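Local coordinates for protein SAM-dependent methyltransferase (Pyrococcus horikoshii, PDB 1WZN) that probably transfers methyl groups from S-adenosyl-L-methionine to an acceptor that is not specified, and is captured here with the product S-adenosyl-L-homocysteine bound, at residues 14-18 and 159-163; 32-37 and 229-234; 103-109 and 131-136; 167-173 and 185-191. All coordinates share one frame; numbering follows the deposited sequence.

Contact 1 (14-18 and 159-163)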
# COMPACT_ATOMS: atom_id res chain seq x y z
N THR A 14 -21.89 9.18 20.82
CA THR A 14 -21.54 7.76 20.73
C THR A 14 -20.41 7.62 19.72
O THR A 14 -19.38 7.00 20.00
CB THR A 14 -22.75 6.93 20.27
OG1 THR A 14 -23.74 6.94 21.30
CG2 THR A 14 -22.33 5.49 19.94
N ILE A 15 -20.60 8.23 18.56
CA ILE A 15 -19.61 8.20 17.50
C ILE A 15 -18.30 8.80 18.01
O ILE A 15 -17.21 8.30 17.70
CB ILE A 15 -20.12 9.00 16.27
CG1 ILE A 15 -21.32 8.28 15.65
CG2 ILE A 15 -18.99 9.20 15.26
CD1 ILE A 15 -22.08 9.10 14.63
N TYR A 16 -18.39 9.85 18.81
CA TYR A 16 -17.16 10.49 19.27
C TYR A 16 -16.87 10.23 20.75
O TYR A 16 -16.55 11.12 21.52
CB TYR A 16 -17.27 11.99 19.02
CG TYR A 16 -17.15 12.28 17.56
CD1 TYR A 16 -15.92 12.12 16.92
CD2 TYR A 16 -18.27 12.68 16.83
CE1 TYR A 16 -15.82 12.35 15.56
CE2 TYR A 16 -18.16 12.92 15.47
CZ TYR A 16 -16.94 12.76 14.83
OH TYR A 16 -16.82 12.97 13.47
N ARG A 17 -17.04 8.95 21.15
CA ARG A 17 -16.76 8.56 22.53
C ARG A 17 -15.32 8.92 22.93
O ARG A 17 -15.04 9.32 24.05
CB ARG A 17 -16.97 7.05 22.65
CG ARG A 17 -16.51 6.49 23.99
CD ARG A 17 -16.69 4.97 24.06
NE ARG A 17 -16.13 4.32 22.87
CZ ARG A 17 -14.79 4.31 22.75
NH1 ARG A 17 -14.04 4.86 23.68
NH2 ARG A 17 -14.23 3.73 21.68
N ARG A 18 -14.40 8.73 21.97
CA ARG A 18 -12.99 9.00 22.25
C ARG A 18 -12.74 10.48 22.51
O ARG A 18 -12.01 10.87 23.42
CB ARG A 18 -12.17 8.53 21.05
CG ARG A 18 -12.28 7.02 20.83
CD ARG A 18 -11.34 6.53 19.72
NE ARG A 18 -11.54 5.10 19.48
CZ ARG A 18 -12.60 4.74 18.74
NH1 ARG A 18 -13.41 5.66 18.24
NH2 ARG A 18 -12.85 3.44 18.52
N TRP A 159 -15.11 1.14 11.49
CA TRP A 159 -15.04 1.02 12.94
C TRP A 159 -16.45 0.93 13.52
O TRP A 159 -17.44 1.07 12.79
CB TRP A 159 -14.28 2.19 13.55
CG TRP A 159 -14.74 3.55 13.14
CD1 TRP A 159 -14.72 4.09 11.88
CD2 TRP A 159 -15.26 4.56 14.00
NE1 TRP A 159 -15.18 5.38 11.91
CE2 TRP A 159 -15.51 5.70 13.20
CE3 TRP A 159 -15.52 4.63 15.38
CZ2 TRP A 159 -16.02 6.89 13.74
CZ3 TRP A 159 -16.03 5.81 15.91
CH2 TRP A 159 -16.27 6.92 15.09
N ASN A 160 -16.55 0.71 14.83
CA ASN A 160 -17.87 0.56 15.44
C ASN A 160 -17.97 1.12 16.84
O ASN A 160 -16.98 1.24 17.56
CB ASN A 160 -18.26 -0.92 15.47
CG ASN A 160 -17.33 -1.75 16.34
OD1 ASN A 160 -16.14 -1.89 16.06
ND2 ASN A 160 -17.87 -2.31 17.41
N GLU A 161 -19.20 1.48 17.22
CA GLU A 161 -19.51 2.00 18.54
C GLU A 161 -20.87 1.44 18.92
O GLU A 161 -21.47 0.68 18.16
CB GLU A 161 -19.55 3.53 18.54
CG GLU A 161 -18.21 4.23 18.34
CD GLU A 161 -17.20 3.94 19.45
OE1 GLU A 161 -17.61 3.64 20.59
OE2 GLU A 161 -15.99 4.02 19.17
N GLN A 162 -21.37 1.81 20.09
CA GLN A 162 -22.66 1.30 20.54
C GLN A 162 -23.40 2.26 21.46
O GLN A 162 -22.81 2.82 22.38
CB GLN A 162 -22.47 -0.05 21.27
CG GLN A 162 -23.79 -0.74 21.61
CD GLN A 162 -23.60 -2.13 22.21
OE1 GLN A 162 -22.56 -2.76 22.04
NE2 GLN A 162 -24.62 -2.61 22.91
N LYS A 163 -24.68 2.44 21.20
CA LYS A 163 -25.52 3.30 22.02
C LYS A 163 -26.69 2.45 22.50
O LYS A 163 -27.59 2.14 21.74
CB LYS A 163 -26.03 4.50 21.21
CG LYS A 163 -26.90 5.45 22.02
CD LYS A 163 -27.41 6.60 21.17
CE LYS A 163 -28.44 7.43 21.92
NZ LYS A 163 -27.89 7.93 23.21
O HOH W 1 -23.11 5.67 23.65
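Glu-161, on the outermost strand of this chain's antiparallel sheet, reaches into a pair of arginines on helix 17-21, and its side chain can be followed outward atom by atom. CB packs against the methyl CG2 of Thr-14. CG, placed anti to the carbonyl carbon (chi1 -69°), lies 3.4 Å from the backbone O of Thr-14, and a bend at the next bond swings the carboxylate toward Arg-17. That guanidinium grips it side-on: NE of Arg-17 meets OE1 of Glu-161 at 2.8 Å, and NH2 of Arg-17 meets OE2 at 3.1 Å on its syn lone pair. OE2 also forms a salt bridge with NH1 of Arg-18, whose guanidinium stands 80° from the carboxylate plane. Beside this network CH2 of Trp-159 presents the ring edge to the backbone O of Ile-15 at 3.1 Å, while CG2 of Ile-15 packs on the same corner; the indole NE1 is bound to Asp-172. Farther along, a water links OG1 of Thr-14 to the O of Gln-162. Two cations on one buried carboxylate, with Arg-17 also paired to Glu-21, probably keep Glu-161 ionised and tie the N-terminal helices, near the S-adenosyl-L-homocysteine pocket, to the antiparallel sheet.

Contact 2 (32-37 and 229-234)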
# COMPACT_ATOMS: atom_id res chain seq x y z
N GLU A 32 -4.44 26.69 30.14
CA GLU A 32 -3.06 27.16 30.15
C GLU A 32 -2.97 28.33 29.17
O GLU A 32 -2.27 29.30 29.42
CB GLU A 32 -2.08 26.06 29.75
CG GLU A 32 -0.66 26.58 29.62
CD GLU A 32 0.38 25.48 29.54
OE1 GLU A 32 0.27 24.61 28.64
OE2 GLU A 32 1.31 25.48 30.37
N ILE A 33 -3.70 28.24 28.06
CA ILE A 33 -3.69 29.32 27.09
C ILE A 33 -4.32 30.56 27.73
O ILE A 33 -3.80 31.67 27.58
CB ILE A 33 -4.47 28.94 25.80
CG1 ILE A 33 -3.75 27.80 25.07
CG2 ILE A 33 -4.57 30.14 24.87
CD1 ILE A 33 -4.50 27.31 23.83
N PHE A 34 -5.43 30.39 28.44
CA PHE A 34 -6.09 31.51 29.11
C PHE A 34 -5.11 32.20 30.06
O PHE A 34 -5.01 33.42 30.11
CB PHE A 34 -7.30 31.05 29.94
CG PHE A 34 -8.48 30.57 29.14
CD1 PHE A 34 -8.61 30.89 27.79
CD2 PHE A 34 -9.49 29.83 29.75
CE1 PHE A 34 -9.74 30.49 27.07
CE2 PHE A 34 -10.62 29.43 29.04
CZ PHE A 34 -10.75 29.76 27.70
N LYS A 35 -4.39 31.39 30.82
CA LYS A 35 -3.43 31.89 31.80
C LYS A 35 -2.19 32.56 31.23
O LYS A 35 -1.77 33.61 31.71
CB LYS A 35 -3.01 30.76 32.74
CG LYS A 35 -1.86 31.10 33.68
CD LYS A 35 -1.46 29.88 34.49
CE LYS A 35 -0.20 30.14 35.30
NZ LYS A 35 0.26 28.90 35.99
N GLU A 36 -1.61 31.95 30.20
CA GLU A 36 -0.38 32.47 29.62
C GLU A 36 -0.51 33.38 28.39
O GLU A 36 0.30 34.28 28.20
CB GLU A 36 0.56 31.31 29.27
CG GLU A 36 0.92 30.40 30.43
CD GLU A 36 1.62 31.13 31.56
OE1 GLU A 36 2.39 32.07 31.28
OE2 GLU A 36 1.41 30.76 32.73
N ASP A 37 -1.52 33.15 27.56
CA ASP A 37 -1.68 33.97 26.37
C ASP A 37 -2.64 35.14 26.46
O ASP A 37 -2.40 36.19 25.87
CB ASP A 37 -2.04 33.07 25.18
CG ASP A 37 -0.91 32.13 24.81
OD1 ASP A 37 0.17 32.64 24.45
OD2 ASP A 37 -1.10 30.90 24.89
N TYR A 229 0.14 26.55 17.91
CA TYR A 229 0.65 25.54 18.83
C TYR A 229 0.27 24.16 18.31
O TYR A 229 -0.56 24.04 17.41
CB TYR A 229 0.05 25.71 20.23
CG TYR A 229 0.36 27.01 20.93
CD1 TYR A 229 1.65 27.55 20.91
CD2 TYR A 229 -0.62 27.69 21.65
CE1 TYR A 229 1.95 28.72 21.60
CE2 TYR A 229 -0.33 28.86 22.35
CZ TYR A 229 0.96 29.38 22.31
OH TYR A 229 1.24 30.54 22.99
N GLY A 230 0.87 23.13 18.88
CA GLY A 230 0.56 21.78 18.47
C GLY A 230 0.58 20.78 19.60
O GLY A 230 1.27 20.98 20.61
N ASN A 231 -0.19 19.71 19.45
CA ASN A 231 -0.24 18.63 20.44
C ASN A 231 -0.32 19.02 21.93
O ASN A 231 0.49 18.57 22.74
CB ASN A 231 0.96 17.71 20.22
CG ASN A 231 0.86 16.92 18.94
OD1 ASN A 231 0.20 17.33 17.98
ND2 ASN A 231 1.52 15.77 18.90
N LEU A 232 -1.31 19.84 22.27
CA LEU A 232 -1.54 20.27 23.65
C LEU A 232 -0.36 20.88 24.40
O LEU A 232 -0.22 20.68 25.60
CB LEU A 232 -2.10 19.09 24.46
CG LEU A 232 -3.35 18.44 23.86
CD1 LEU A 232 -3.85 17.35 24.80
CD2 LEU A 232 -4.43 19.49 23.63
N LYS A 233 0.47 21.63 23.69
CA LYS A 233 1.61 22.30 24.30
C LYS A 233 1.70 23.68 23.69
O LYS A 233 1.38 23.86 22.52
CB LYS A 233 2.91 21.53 24.02
CG LYS A 233 2.98 20.16 24.66
CD LYS A 233 4.31 19.49 24.36
CE LYS A 233 4.40 18.12 25.02
NZ LYS A 233 4.25 18.19 26.50
N ARG A 234 2.11 24.67 24.49
CA ARG A 234 2.24 26.02 23.98
C ARG A 234 3.55 26.15 23.21
O ARG A 234 4.38 27.02 23.48
CB ARG A 234 2.16 27.04 25.11
CG ARG A 234 0.76 27.14 25.71
CD ARG A 234 0.65 28.21 26.79
NE ARG A 234 0.95 29.55 26.29
CZ ARG A 234 2.08 30.20 26.54
NH1 ARG A 234 3.02 29.63 27.28
NH2 ARG A 234 2.27 31.42 26.05
O HOH W 2 2.51 24.07 27.32
O HOH W 3 3.15 27.12 28.68
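Arg-234, in the loop after strand 225-230, lays its side chain across Glu-32 and Glu-36 of helix 23-36 and grips Asp-37 with two nitrogens. The tight part of the contact is this grip. NE of Arg-234 reaches OD2 of Asp-37 at 2.8 Å and NH2 reaches OD1 at 2.9 Å, the latter bond practically straight (179°). Both oxygens lie in the guanidinium plane, yet they are approached from above the carboxylate plane, the two groups being turned 49° apart. A bend at chi3 (61°) turns the guanidinium so that CB of Glu-36 sits 3.3 Å over the centre of one face, while the aliphatic CD lies against CG of Glu-32. The hydroxyl of Tyr-229 comes to the same carboxylate at the ring edge and donates to OD1, although the placing of that OH is less certain. Behind it, Ile-33 and Tyr-229 both pack on Val-246 of the central sheet.

The looser side is bridged by water. One water links OE1 of Glu-32 to the backbone N of Arg-234; another accepts from NH1 at 2.9 Å and gives only a weak bond to OE2 of Glu-32. The carboxylates of Glu-32 and Glu-36 stay farther off, with no direct ion pair to the arginine. A methionine in place of Arg-234 would probably leave the buried Asp-37 without its cation and the second water without its donor. Directional charge pairing inside and hydrated charge outside thus join helix 23-36 and Asp-37 to strand 225-230 and the loop after it, and the arginine is likely to stabilise Asp-37 as a carboxylate.

Contact 3 (103-109 and 131-136)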
# COMPACT_ATOMS: atom_id res chain seq x y z
N LYS A 103 -20.54 42.37 20.78
CA LYS A 103 -19.59 43.47 20.73
C LYS A 103 -18.73 43.58 21.98
O LYS A 103 -19.21 44.01 23.04
CB LYS A 103 -20.33 44.79 20.51
CG LYS A 103 -21.25 44.78 19.30
CD LYS A 103 -20.46 44.65 18.00
CE LYS A 103 -21.39 44.36 16.83
NZ LYS A 103 -22.56 45.28 16.82
N ASN A 104 -17.47 43.18 21.84
CA ASN A 104 -16.50 43.25 22.92
C ASN A 104 -17.10 42.84 24.27
O ASN A 104 -17.06 43.59 25.24
CB ASN A 104 -15.95 44.68 22.99
CG ASN A 104 -15.71 45.26 21.60
OD1 ASN A 104 -16.53 46.01 21.06
ND2 ASN A 104 -14.59 44.88 20.99
N GLU A 105 -17.64 41.62 24.32
CA GLU A 105 -18.26 41.17 25.56
C GLU A 105 -17.83 39.80 26.06
O GLU A 105 -18.37 39.31 27.05
CB GLU A 105 -19.78 41.24 25.42
CG GLU A 105 -20.37 40.32 24.37
CD GLU A 105 -21.85 40.57 24.18
OE1 GLU A 105 -22.22 41.47 23.39
OE2 GLU A 105 -22.65 39.87 24.83
N PHE A 106 -16.86 39.18 25.39
CA PHE A 106 -16.37 37.87 25.82
C PHE A 106 -14.87 37.94 26.09
O PHE A 106 -14.13 38.61 25.36
CB PHE A 106 -16.66 36.81 24.76
CG PHE A 106 -18.11 36.42 24.69
CD1 PHE A 106 -18.66 35.58 25.66
CD2 PHE A 106 -18.93 36.91 23.68
CE1 PHE A 106 -20.01 35.24 25.63
CE2 PHE A 106 -20.28 36.57 23.64
CZ PHE A 106 -20.82 35.74 24.62
N ASP A 107 -14.43 37.25 27.14
CA ASP A 107 -13.01 37.23 27.48
C ASP A 107 -12.29 36.27 26.55
O ASP A 107 -11.09 36.40 26.30
CB ASP A 107 -12.80 36.75 28.92
CG ASP A 107 -13.50 37.64 29.93
OD1 ASP A 107 -13.34 38.87 29.83
OD2 ASP A 107 -14.19 37.10 30.81
N ALA A 108 -13.03 35.29 26.04
CA ALA A 108 -12.46 34.32 25.11
C ALA A 108 -13.55 33.77 24.21
O ALA A 108 -14.73 33.72 24.58
CB ALA A 108 -11.79 33.18 25.87
N VAL A 109 -13.15 33.36 23.01
CA VAL A 109 -14.06 32.78 22.05
C VAL A 109 -13.37 31.50 21.60
O VAL A 109 -12.17 31.52 21.31
CB VAL A 109 -14.27 33.69 20.82
CG1 VAL A 109 -15.16 32.99 19.80
CG2 VAL A 109 -14.90 35.02 21.26
N VAL A 131 -15.29 37.41 15.28
CA VAL A 131 -14.72 36.95 16.55
C VAL A 131 -13.95 38.09 17.21
O VAL A 131 -14.09 38.33 18.41
CB VAL A 131 -13.78 35.73 16.34
CG1 VAL A 131 -12.97 35.47 17.60
CG2 VAL A 131 -14.60 34.49 15.98
N ALA A 132 -13.15 38.80 16.42
CA ALA A 132 -12.39 39.92 16.94
C ALA A 132 -13.35 40.96 17.54
O ALA A 132 -13.08 41.52 18.61
CB ALA A 132 -11.55 40.56 15.84
N GLU A 133 -14.46 41.20 16.86
CA GLU A 133 -15.44 42.18 17.35
C GLU A 133 -16.14 41.72 18.63
O GLU A 133 -16.61 42.54 19.41
CB GLU A 133 -16.49 42.46 16.27
CG GLU A 133 -15.92 43.02 14.98
CD GLU A 133 -16.98 43.51 14.01
OE1 GLU A 133 -17.95 42.76 13.75
OE2 GLU A 133 -16.83 44.64 13.49
N ALA A 134 -16.19 40.41 18.85
CA ALA A 134 -16.84 39.87 20.05
C ALA A 134 -15.94 39.88 21.29
O ALA A 134 -16.43 39.79 22.42
CB ALA A 134 -17.32 38.44 19.78
N LEU A 135 -14.63 40.01 21.09
CA LEU A 135 -13.68 39.98 22.19
C LEU A 135 -13.40 41.26 22.96
O LEU A 135 -13.36 42.35 22.39
CB LEU A 135 -12.33 39.45 21.68
CG LEU A 135 -12.22 37.97 21.34
CD1 LEU A 135 -10.89 37.72 20.61
CD2 LEU A 135 -12.28 37.14 22.61
N LYS A 136 -13.18 41.10 24.27
CA LYS A 136 -12.82 42.22 25.13
C LYS A 136 -11.32 42.41 24.89
O LYS A 136 -10.64 41.47 24.46
CB LYS A 136 -13.04 41.87 26.60
CG LYS A 136 -14.49 41.71 27.01
CD LYS A 136 -14.58 41.54 28.52
CE LYS A 136 -16.00 41.27 28.97
NZ LYS A 136 -16.01 41.07 30.44
O HOH W 4 -16.63 38.86 31.20
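Asn-104 meets the C-terminal end of helix 121-134 through both its backbone and its side chain, and backbone hydrogen bonds are the first kind of interaction here. Its N donates to the O of Glu-133 at 2.7 Å, in the carbonyl plane. The next carbonyl, Ala-134 O, takes two donors: Glu-105 N from above its plane and Phe-106 N nearly along the C=O axis, at 3.1 Å. Lys-136 N then returns a bond to Phe-106 O, and Phe-106 and Leu-135 pair as a short parallel bridge.

Among side chains the polar work falls to Asn-104 and Lys-136. ND2 of Asn-104 donates to Leu-135 O at 3.1 Å. The extended Lys-136 runs past the O atoms of Asn-104 and Glu-105 to Asp-107, where NZ forms a salt bridge of 3.5 Å with OD1. Asp-107 is held more firmly from outside, by Arg-40 and by the backbone N atoms of Arg-43 and Arg-44.

Apolar contact gathers around Val-109. Its CG1, anti to the backbone N (chi1 176°), leans on the methyls of Val-131, while CG2 meets CD2 of Leu-135 at 3.6 Å and, more distantly, CB of Ala-134. Leu-48 and Phe-141, on the strands flanking 106-111, also touch Val-109.

Such packing of a helix against a parallel strand belongs to the Rossmann-like methyltransferase fold. Chemically, Glu-133 O and Ala-134 O, at the helix end, and Leu-135 O just beyond it accept N-H groups of Asn-104, Glu-105 and Phe-106, so polar backbone atoms are matched beside the apolar cluster.

Contact 4 (167-173 and 185-191)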
# COMPACT_ATOMS: atom_id res chain seq x y z
N LYS A 167 -26.07 -0.95 17.70
CA LYS A 167 -24.66 -1.01 17.35
C LYS A 167 -24.45 -0.19 16.09
O LYS A 167 -25.24 -0.26 15.14
CB LYS A 167 -24.23 -2.46 17.15
CG LYS A 167 -24.29 -3.24 18.46
CD LYS A 167 -23.96 -4.71 18.29
CE LYS A 167 -24.16 -5.44 19.62
NZ LYS A 167 -23.98 -6.91 19.49
N LEU A 168 -23.40 0.62 16.10
CA LEU A 168 -23.12 1.46 14.95
C LEU A 168 -21.88 0.98 14.22
O LEU A 168 -20.83 0.81 14.83
CB LEU A 168 -22.92 2.92 15.38
CG LEU A 168 -24.17 3.77 15.63
CD1 LEU A 168 -25.02 3.18 16.74
CD2 LEU A 168 -23.73 5.19 15.98
N VAL A 169 -22.00 0.75 12.92
CA VAL A 169 -20.86 0.36 12.10
C VAL A 169 -20.66 1.56 11.21
O VAL A 169 -21.56 1.94 10.45
CB VAL A 169 -21.13 -0.90 11.26
CG1 VAL A 169 -19.96 -1.15 10.32
CG2 VAL A 169 -21.31 -2.09 12.18
N ILE A 170 -19.48 2.15 11.30
CA ILE A 170 -19.16 3.37 10.57
C ILE A 170 -18.06 3.17 9.54
O ILE A 170 -17.00 2.62 9.85
CB ILE A 170 -18.74 4.46 11.56
CG1 ILE A 170 -19.77 4.54 12.69
CG2 ILE A 170 -18.60 5.81 10.85
CD1 ILE A 170 -19.21 5.04 14.00
N MET A 171 -18.31 3.64 8.33
CA MET A 171 -17.33 3.52 7.26
C MET A 171 -17.03 4.91 6.72
O MET A 171 -17.92 5.60 6.23
CB MET A 171 -17.89 2.63 6.16
CG MET A 171 -16.94 2.40 5.00
SD MET A 171 -17.53 1.05 3.98
CE MET A 171 -18.85 1.86 3.09
N ASP A 172 -15.76 5.30 6.81
CA ASP A 172 -15.33 6.62 6.36
C ASP A 172 -14.41 6.59 5.15
O ASP A 172 -13.54 5.71 5.04
CB ASP A 172 -14.56 7.35 7.47
CG ASP A 172 -15.36 7.49 8.74
OD1 ASP A 172 -16.59 7.71 8.67
OD2 ASP A 172 -14.75 7.39 9.83
N TRP A 173 -14.59 7.55 4.26
CA TRP A 173 -13.73 7.65 3.09
C TRP A 173 -13.74 9.11 2.65
O TRP A 173 -14.67 9.86 2.95
CB TRP A 173 -14.17 6.70 1.97
CG TRP A 173 -15.37 7.10 1.17
CD1 TRP A 173 -15.37 7.73 -0.04
CD2 TRP A 173 -16.74 6.82 1.47
NE1 TRP A 173 -16.65 7.86 -0.52
CE2 TRP A 173 -17.51 7.30 0.39
CE3 TRP A 173 -17.39 6.20 2.54
CZ2 TRP A 173 -18.91 7.19 0.35
CZ3 TRP A 173 -18.78 6.09 2.50
CH2 TRP A 173 -19.52 6.58 1.41
N PHE A 185 -15.82 14.83 2.76
CA PHE A 185 -15.81 13.87 3.85
C PHE A 185 -17.08 13.04 3.83
O PHE A 185 -18.19 13.56 4.00
CB PHE A 185 -15.69 14.58 5.19
CG PHE A 185 -15.72 13.65 6.36
CD1 PHE A 185 -14.78 12.63 6.48
CD2 PHE A 185 -16.71 13.76 7.33
CE1 PHE A 185 -14.82 11.73 7.55
CE2 PHE A 185 -16.77 12.87 8.40
CZ PHE A 185 -15.82 11.85 8.51
N LYS A 186 -16.92 11.74 3.63
CA LYS A 186 -18.06 10.85 3.55
C LYS A 186 -18.02 9.80 4.65
O LYS A 186 -16.97 9.24 4.95
CB LYS A 186 -18.10 10.20 2.16
CG LYS A 186 -18.17 11.25 1.04
CD LYS A 186 -17.87 10.66 -0.32
CE LYS A 186 -17.86 11.73 -1.40
NZ LYS A 186 -19.19 12.36 -1.61
N ARG A 187 -19.17 9.56 5.26
CA ARG A 187 -19.27 8.60 6.33
C ARG A 187 -20.62 7.90 6.30
O ARG A 187 -21.67 8.55 6.39
CB ARG A 187 -19.06 9.31 7.68
CG ARG A 187 -19.53 8.53 8.90
CD ARG A 187 -19.18 9.28 10.18
NE ARG A 187 -17.74 9.28 10.42
CZ ARG A 187 -17.13 10.05 11.31
NH1 ARG A 187 -17.83 10.89 12.05
NH2 ARG A 187 -15.82 9.96 11.48
N LEU A 188 -20.60 6.59 6.14
CA LEU A 188 -21.82 5.81 6.13
C LEU A 188 -22.00 5.28 7.54
O LEU A 188 -21.13 4.59 8.07
CB LEU A 188 -21.71 4.63 5.16
CG LEU A 188 -22.89 3.66 5.20
CD1 LEU A 188 -24.16 4.35 4.68
CD2 LEU A 188 -22.56 2.44 4.35
N VAL A 189 -23.12 5.62 8.17
CA VAL A 189 -23.38 5.13 9.52
C VAL A 189 -24.54 4.14 9.46
O VAL A 189 -25.65 4.49 9.06
CB VAL A 189 -23.74 6.28 10.49
CG1 VAL A 189 -24.05 5.73 11.88
CG2 VAL A 189 -22.57 7.27 10.56
N GLN A 190 -24.27 2.89 9.82
CA GLN A 190 -25.30 1.87 9.82
C GLN A 190 -25.65 1.60 11.28
O GLN A 190 -24.77 1.34 12.09
CB GLN A 190 -24.80 0.60 9.12
CG GLN A 190 -24.56 0.80 7.63
CD GLN A 190 -23.87 -0.38 6.99
OE1 GLN A 190 -22.65 -0.54 7.09
NE2 GLN A 190 -24.65 -1.23 6.33
N ILE A 191 -26.94 1.68 11.60
CA ILE A 191 -27.42 1.47 12.97
C ILE A 191 -28.14 0.14 13.02
O ILE A 191 -29.22 -0.02 12.45
CB ILE A 191 -28.38 2.61 13.37
CG1 ILE A 191 -27.66 3.96 13.19
CG2 ILE A 191 -28.81 2.46 14.84
CD1 ILE A 191 -28.51 5.16 13.52
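A beta hairpin, strands 166-177 and 182-192, forms the middle of the four-stranded antiparallel sheet, and the two segments pair in regular register at 164° to each other. Val-169 with Gln-190, Met-171 with Leu-188 and Trp-173 with Lys-186 are hydrogen-bonded pairs, each closed by two backbone bonds. On their face of the sheet CE of Met-171 touches CD2 of Leu-188, and a third subunit packs there with its Val-158 and Leu-192.

The other face carries Leu-168, Ile-170 and Val-189, then an ion pair. Asp-172 and Arg-187 run side by side: NE of Arg-187 meets OD1 of Asp-172 at 2.6 Å, and NH2 reaches OD2 at 3.2 Å from above the carboxylate plane. CG2 of Ile-170 packs on CG of Arg-187 at 3.5 Å, while CZ of Phe-185 lies over one guanidinium face, offset toward its rim. NH1 of Arg-187 is hydrogen-bonded to OH of Tyr-16, and NE1 of Trp-159 to OD2 of Asp-172. Replacing Arg-187 by a leucine would probably leave Asp-172 without its buried countercharge and Tyr-16 without this partner.

Back on the first face, CG of Trp-173 sits between backbone N and carbonyl carbon (chi1 77°), bringing the indole over Lys-186, whose CB lies 3.6 Å from the six-membered ring centroid, a CH-pi contact 17° off the normal.

The four contacts illustrate how chemistry follows position in a fold. Contact 4 is the buried one; contacts 1, 2 and 3 are each partly buried. Contacts 2 and 3 serve the mixed central sheet, one at its outer strand 225-230 and one at the inner strand 106-111, and they touch where Phe-34 packs on Ala-108. Contacts 1 and 4 share the antiparallel sheet, on neighbouring strands, their centres about 10 Å apart, and both meet a second subunit. Paired backbones dominate contact 4, which embeds one arginine-carboxylate pair in a sheet face, and a helix end contact 3; in contacts 1 and 2 such pairs carry the contact, with water at their margins. Contacts 3 and 4 lie on opposite sides of the chain's centre.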